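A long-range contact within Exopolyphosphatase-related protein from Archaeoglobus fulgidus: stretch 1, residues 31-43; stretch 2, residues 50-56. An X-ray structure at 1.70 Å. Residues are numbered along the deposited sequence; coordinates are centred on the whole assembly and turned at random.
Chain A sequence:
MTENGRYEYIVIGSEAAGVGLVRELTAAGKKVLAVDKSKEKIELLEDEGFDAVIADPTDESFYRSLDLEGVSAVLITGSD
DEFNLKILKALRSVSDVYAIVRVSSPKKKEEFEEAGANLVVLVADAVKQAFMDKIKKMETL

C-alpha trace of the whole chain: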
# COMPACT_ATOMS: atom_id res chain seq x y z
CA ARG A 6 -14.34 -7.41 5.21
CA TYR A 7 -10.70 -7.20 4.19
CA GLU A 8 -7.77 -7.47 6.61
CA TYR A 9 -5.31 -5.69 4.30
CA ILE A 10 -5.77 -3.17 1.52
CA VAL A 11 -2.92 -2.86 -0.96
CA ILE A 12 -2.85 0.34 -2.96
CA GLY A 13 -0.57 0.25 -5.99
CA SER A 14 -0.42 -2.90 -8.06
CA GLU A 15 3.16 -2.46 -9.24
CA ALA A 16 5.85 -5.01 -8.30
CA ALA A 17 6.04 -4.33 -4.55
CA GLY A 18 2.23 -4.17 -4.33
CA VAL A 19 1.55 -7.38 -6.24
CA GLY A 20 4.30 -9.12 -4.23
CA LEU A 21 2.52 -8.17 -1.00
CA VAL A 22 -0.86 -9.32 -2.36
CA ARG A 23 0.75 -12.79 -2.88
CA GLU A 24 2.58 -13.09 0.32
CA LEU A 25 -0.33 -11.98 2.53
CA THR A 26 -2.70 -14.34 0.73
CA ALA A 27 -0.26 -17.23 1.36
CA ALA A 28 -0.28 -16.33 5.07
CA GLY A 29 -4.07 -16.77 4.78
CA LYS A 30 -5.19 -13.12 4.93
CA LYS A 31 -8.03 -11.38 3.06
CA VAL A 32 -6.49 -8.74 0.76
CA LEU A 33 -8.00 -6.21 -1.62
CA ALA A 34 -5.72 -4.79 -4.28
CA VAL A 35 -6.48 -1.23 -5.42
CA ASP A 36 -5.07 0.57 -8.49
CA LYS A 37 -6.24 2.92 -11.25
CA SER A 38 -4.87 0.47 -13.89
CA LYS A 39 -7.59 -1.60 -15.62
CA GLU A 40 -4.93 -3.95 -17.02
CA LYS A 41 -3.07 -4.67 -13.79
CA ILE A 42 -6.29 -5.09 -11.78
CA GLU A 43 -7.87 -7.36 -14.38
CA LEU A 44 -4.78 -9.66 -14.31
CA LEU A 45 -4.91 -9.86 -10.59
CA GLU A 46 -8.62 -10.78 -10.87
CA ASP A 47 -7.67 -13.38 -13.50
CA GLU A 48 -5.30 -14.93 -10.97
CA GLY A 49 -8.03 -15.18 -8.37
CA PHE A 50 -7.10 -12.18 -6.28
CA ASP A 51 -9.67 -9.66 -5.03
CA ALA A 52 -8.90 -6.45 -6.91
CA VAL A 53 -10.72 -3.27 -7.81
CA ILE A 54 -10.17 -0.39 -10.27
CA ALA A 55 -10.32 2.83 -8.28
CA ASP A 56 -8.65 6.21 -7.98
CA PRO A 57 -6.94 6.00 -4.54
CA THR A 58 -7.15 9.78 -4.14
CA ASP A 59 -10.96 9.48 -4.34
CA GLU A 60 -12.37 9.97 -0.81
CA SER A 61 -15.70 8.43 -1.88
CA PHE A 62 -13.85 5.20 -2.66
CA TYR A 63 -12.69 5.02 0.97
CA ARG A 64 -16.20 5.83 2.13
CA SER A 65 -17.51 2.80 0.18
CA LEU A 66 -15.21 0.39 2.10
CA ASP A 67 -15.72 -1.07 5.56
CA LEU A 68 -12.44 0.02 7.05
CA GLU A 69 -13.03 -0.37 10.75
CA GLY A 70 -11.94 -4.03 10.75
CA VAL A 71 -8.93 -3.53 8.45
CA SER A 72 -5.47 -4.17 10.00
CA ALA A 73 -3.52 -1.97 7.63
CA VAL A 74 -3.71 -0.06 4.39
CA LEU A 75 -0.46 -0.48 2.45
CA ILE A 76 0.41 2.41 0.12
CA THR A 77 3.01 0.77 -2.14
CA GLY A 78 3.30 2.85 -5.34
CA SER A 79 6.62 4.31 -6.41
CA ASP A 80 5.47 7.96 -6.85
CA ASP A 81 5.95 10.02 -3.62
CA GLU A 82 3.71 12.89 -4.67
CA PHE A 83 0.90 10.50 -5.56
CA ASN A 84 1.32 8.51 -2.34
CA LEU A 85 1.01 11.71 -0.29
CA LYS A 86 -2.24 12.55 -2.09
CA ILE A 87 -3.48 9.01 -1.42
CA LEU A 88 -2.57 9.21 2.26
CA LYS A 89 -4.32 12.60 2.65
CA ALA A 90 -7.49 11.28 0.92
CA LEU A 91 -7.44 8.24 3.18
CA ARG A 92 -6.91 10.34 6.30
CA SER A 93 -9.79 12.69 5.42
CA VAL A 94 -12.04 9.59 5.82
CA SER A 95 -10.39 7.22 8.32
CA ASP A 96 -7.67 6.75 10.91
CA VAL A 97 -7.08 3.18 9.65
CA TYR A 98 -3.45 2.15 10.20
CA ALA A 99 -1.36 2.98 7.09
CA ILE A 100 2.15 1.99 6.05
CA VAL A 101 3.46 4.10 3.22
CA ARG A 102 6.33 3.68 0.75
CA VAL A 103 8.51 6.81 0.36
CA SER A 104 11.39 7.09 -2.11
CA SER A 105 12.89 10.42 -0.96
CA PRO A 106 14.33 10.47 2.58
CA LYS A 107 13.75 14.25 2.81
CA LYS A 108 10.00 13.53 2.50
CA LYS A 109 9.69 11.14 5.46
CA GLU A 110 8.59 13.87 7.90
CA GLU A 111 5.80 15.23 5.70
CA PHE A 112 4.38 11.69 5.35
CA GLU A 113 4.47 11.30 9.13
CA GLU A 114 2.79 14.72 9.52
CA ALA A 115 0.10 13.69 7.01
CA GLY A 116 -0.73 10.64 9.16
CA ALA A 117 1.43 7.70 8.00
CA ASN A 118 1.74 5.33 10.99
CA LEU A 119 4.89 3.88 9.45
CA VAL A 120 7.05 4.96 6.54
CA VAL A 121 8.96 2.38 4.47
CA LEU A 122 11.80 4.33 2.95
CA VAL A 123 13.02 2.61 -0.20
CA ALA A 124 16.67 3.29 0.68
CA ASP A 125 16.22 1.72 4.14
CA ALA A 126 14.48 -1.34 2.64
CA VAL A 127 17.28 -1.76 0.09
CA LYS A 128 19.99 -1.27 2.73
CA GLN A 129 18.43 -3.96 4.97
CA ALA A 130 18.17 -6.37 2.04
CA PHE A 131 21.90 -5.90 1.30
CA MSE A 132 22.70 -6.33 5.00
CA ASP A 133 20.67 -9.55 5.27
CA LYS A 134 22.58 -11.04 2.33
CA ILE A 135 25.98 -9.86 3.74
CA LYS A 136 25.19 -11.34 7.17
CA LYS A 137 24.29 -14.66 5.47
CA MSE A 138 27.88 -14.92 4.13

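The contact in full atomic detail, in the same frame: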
# COMPACT_ATOMS: atom_id res chain seq x y z
N LYS A 31 -7.14 -11.94 4.08
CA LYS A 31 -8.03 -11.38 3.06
C LYS A 31 -7.49 -10.03 2.60
O LYS A 31 -7.40 -9.09 3.40
CB LYS A 31 -9.46 -11.22 3.61
N VAL A 32 -7.14 -9.94 1.32
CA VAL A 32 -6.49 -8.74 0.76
C VAL A 32 -7.29 -8.19 -0.40
O VAL A 32 -7.76 -8.95 -1.25
CB VAL A 32 -5.05 -9.04 0.24
CG1 VAL A 32 -4.31 -7.74 -0.07
CG2 VAL A 32 -4.27 -9.90 1.23
N LEU A 33 -7.42 -6.87 -0.46
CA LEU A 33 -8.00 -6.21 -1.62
C LEU A 33 -6.90 -5.39 -2.24
O LEU A 33 -6.28 -4.57 -1.54
CB LEU A 33 -9.14 -5.28 -1.22
CG LEU A 33 -9.77 -4.43 -2.34
CD1 LEU A 33 -10.55 -5.32 -3.30
CD2 LEU A 33 -10.66 -3.31 -1.76
N ALA A 34 -6.68 -5.59 -3.53
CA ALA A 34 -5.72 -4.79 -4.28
C ALA A 34 -6.46 -3.62 -4.93
O ALA A 34 -7.57 -3.78 -5.45
CB ALA A 34 -5.02 -5.64 -5.33
N VAL A 35 -5.85 -2.43 -4.88
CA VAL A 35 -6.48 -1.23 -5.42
C VAL A 35 -5.48 -0.51 -6.34
O VAL A 35 -4.34 -0.28 -5.96
CB VAL A 35 -6.91 -0.25 -4.28
CG1 VAL A 35 -7.59 0.98 -4.87
CG2 VAL A 35 -7.84 -0.94 -3.29
N ASP A 36 -5.93 -0.14 -7.53
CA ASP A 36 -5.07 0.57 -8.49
C ASP A 36 -5.98 1.20 -9.55
O ASP A 36 -7.06 0.69 -9.81
CB ASP A 36 -4.09 -0.39 -9.16
CG ASP A 36 -2.87 0.32 -9.79
OD1 ASP A 36 -1.84 0.48 -9.10
OD2 ASP A 36 -2.92 0.69 -10.98
N LYS A 37 -5.52 2.29 -10.15
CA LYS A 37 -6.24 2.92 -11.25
C LYS A 37 -6.10 2.13 -12.56
O LYS A 37 -6.89 2.34 -13.48
CB LYS A 37 -5.81 4.38 -11.44
N SER A 38 -5.12 1.23 -12.65
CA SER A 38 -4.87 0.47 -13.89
C SER A 38 -5.84 -0.69 -14.13
O SER A 38 -5.77 -1.72 -13.44
CB SER A 38 -3.42 -0.03 -13.94
OG SER A 38 -3.24 -1.00 -14.97
N LYS A 39 -6.71 -0.54 -15.13
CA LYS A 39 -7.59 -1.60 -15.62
C LYS A 39 -6.80 -2.89 -15.89
O LYS A 39 -7.19 -3.97 -15.44
CB LYS A 39 -8.32 -1.11 -16.89
CG LYS A 39 -9.53 -1.90 -17.40
CD LYS A 39 -10.15 -1.14 -18.58
CE LYS A 39 -11.65 -1.37 -18.77
NZ LYS A 39 -11.99 -2.63 -19.51
N GLU A 40 -5.68 -2.78 -16.59
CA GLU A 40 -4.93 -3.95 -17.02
C GLU A 40 -4.32 -4.73 -15.86
O GLU A 40 -4.42 -5.96 -15.79
CB GLU A 40 -3.88 -3.56 -18.08
CG GLU A 40 -2.98 -4.70 -18.57
CD GLU A 40 -3.61 -5.59 -19.64
OE1 GLU A 40 -2.87 -6.04 -20.54
OE2 GLU A 40 -4.84 -5.87 -19.57
N LYS A 41 -3.69 -4.02 -14.92
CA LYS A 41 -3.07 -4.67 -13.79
C LYS A 41 -4.10 -5.29 -12.86
O LYS A 41 -3.87 -6.37 -12.31
CB LYS A 41 -2.18 -3.68 -13.03
CG LYS A 41 -0.89 -3.33 -13.73
CD LYS A 41 -0.08 -2.31 -12.91
CE LYS A 41 1.17 -1.82 -13.63
NZ LYS A 41 0.86 -1.08 -14.88
N ILE A 42 -5.23 -4.60 -12.68
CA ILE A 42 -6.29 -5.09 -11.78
C ILE A 42 -6.96 -6.31 -12.39
O ILE A 42 -7.11 -7.35 -11.74
CB ILE A 42 -7.31 -3.97 -11.42
CG1 ILE A 42 -6.72 -2.97 -10.41
CG2 ILE A 42 -8.63 -4.57 -10.88
CD1 ILE A 42 -6.15 -3.61 -9.10
N GLU A 43 -7.31 -6.21 -13.66
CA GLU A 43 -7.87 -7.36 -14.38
C GLU A 43 -6.98 -8.62 -14.37
O GLU A 43 -7.50 -9.74 -14.25
CB GLU A 43 -8.31 -6.98 -15.80
CG GLU A 43 -9.60 -6.12 -15.83
CD GLU A 43 -10.05 -5.70 -17.24
OE1 GLU A 43 -9.45 -6.16 -18.24
OE2 GLU A 43 -11.00 -4.89 -17.34
N PHE A 50 -7.19 -13.18 -7.35
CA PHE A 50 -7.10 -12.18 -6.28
C PHE A 50 -8.32 -11.26 -6.30
O PHE A 50 -8.99 -11.13 -7.34
CB PHE A 50 -5.78 -11.40 -6.35
CG PHE A 50 -4.56 -12.26 -6.13
CD1 PHE A 50 -4.32 -12.83 -4.88
CD2 PHE A 50 -3.68 -12.52 -7.16
CE1 PHE A 50 -3.19 -13.62 -4.65
CE2 PHE A 50 -2.55 -13.32 -6.95
CZ PHE A 50 -2.31 -13.87 -5.69
N ASP A 51 -8.63 -10.69 -5.14
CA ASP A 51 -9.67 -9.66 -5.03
C ASP A 51 -9.03 -8.32 -5.36
O ASP A 51 -8.08 -7.89 -4.69
CB ASP A 51 -10.23 -9.62 -3.61
CG ASP A 51 -10.92 -10.91 -3.22
OD1 ASP A 51 -11.78 -11.39 -4.00
OD2 ASP A 51 -10.61 -11.43 -2.13
N ALA A 52 -9.51 -7.68 -6.42
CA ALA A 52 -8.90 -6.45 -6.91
C ALA A 52 -9.96 -5.55 -7.47
O ALA A 52 -10.94 -6.02 -8.05
CB ALA A 52 -7.83 -6.78 -7.97
N VAL A 53 -9.77 -4.24 -7.29
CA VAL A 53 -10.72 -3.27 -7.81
C VAL A 53 -10.02 -2.07 -8.48
O VAL A 53 -8.97 -1.60 -8.00
CB VAL A 53 -11.71 -2.82 -6.68
CG1 VAL A 53 -10.96 -2.19 -5.48
CG2 VAL A 53 -12.80 -1.90 -7.21
N ILE A 54 -10.60 -1.60 -9.58
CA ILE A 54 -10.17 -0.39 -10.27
C ILE A 54 -10.75 0.78 -9.52
O ILE A 54 -11.96 0.91 -9.39
CB ILE A 54 -10.69 -0.36 -11.74
CG1 ILE A 54 -10.07 -1.48 -12.59
CG2 ILE A 54 -10.46 1.04 -12.39
CD1 ILE A 54 -10.94 -1.87 -13.79
N ALA A 55 -9.88 1.64 -9.00
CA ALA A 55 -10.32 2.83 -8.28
C ALA A 55 -9.21 3.86 -8.29
O ALA A 55 -8.03 3.52 -8.42
CB ALA A 55 -10.67 2.47 -6.84
N ASP A 56 -9.60 5.13 -8.17
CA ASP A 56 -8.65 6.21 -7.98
C ASP A 56 -8.40 6.35 -6.48
O ASP A 56 -9.31 6.76 -5.77
CB ASP A 56 -9.23 7.50 -8.56
CG ASP A 56 -8.29 8.71 -8.38
OD1 ASP A 56 -7.29 8.63 -7.65
OD2 ASP A 56 -8.58 9.76 -9.00

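Two neighbouring strands that run the same way are usually joined by a helix that crosses one face of the sheet they form, and the strand-helix-strand unit is closed by two kinds of contact: a regular ladder of backbone hydrogen bonds between the strands, and less regular side-chain packing above and below it. The exopolyphosphatase-related protein of Archaeoglobus fulgidus offers a compact example. Strand 32-36 lies beside the strand ending at Ile54, their directions differing by 24°, while the helix that begins at Lys39 runs nearly antiparallel to the second strand, at 164°. Three residues of the second stretch, Ile54, Val53 and Asp51, have the most surface covered by the first.

Ile54 has the largest covered area, 91 Å², and owes it to the helix as well as to the neighbouring strand. Its side chain lies on the same face of the sheet as those of Ala34, Asp36 and Ala52, and there it meets the start of the helix. Ile42 CG2 is 3.8 Å from Ile54 CG1, and Ile54 CD1 reaches Lys39, 3.8 Å from its CA and 3.9 Å from its CG. The same methyl of Ile42 also packs on the neighbouring small residue, with Ile42 CG2 3.7 Å from Ala52 CB. Ala34 CB and Ala52 CB, 4.0 Å apart, continue this apolar packing.

The helical turn that presents Ile42 is itself well anchored. Ser38 caps it, its OG accepting from Lys41 N at 3.1 Å, and Asp36 OD2 accepts from Ser38 N at 2.8 Å, tying the end of the strand to the start of the helix.

Val53 faces the other way. With chi1 in the p well, its CG1 lies 3.8 Å from Leu33 CD1 and 4.0 Å from Val35 CG2, so one methyl touches two residues of the opposing strand. Further along, Val35 CG1 meets Ala55 CB at 3.9 Å. The backbone of Val53 serves the ladder on both counts: its N donates to Ala34 O at 2.9 Å, and its O accepts a weak bond from Asp36 N at 3.4 Å. The flanking rungs are Ala34 N to Asp51 O at 2.9 Å and Ala55 N to Asp36 O at 3.1 Å. Ala34 and Asp36 thus each use both N and O, the alternation expected of parallel strands. Between the rungs, CA-H...O contacts supplement the ladder, with Ala52 CA 3.3 Å from Ala34 O and Ile54 CA 3.3 Å from Asp36 O.

The closest approaches of Asp51 are made by its backbone O and its CB. Its O receives the bond from Ala34 N and also lies 3.5 Å from Leu33 CA, in a CA-H...O contact, while its CB approaches Val32 O at 3.5 Å. The carboxylate forms no hydrogen bond or salt bridge with the first stretch. The backbone bonds follow a parallel register, and the side chains alternate between the two faces.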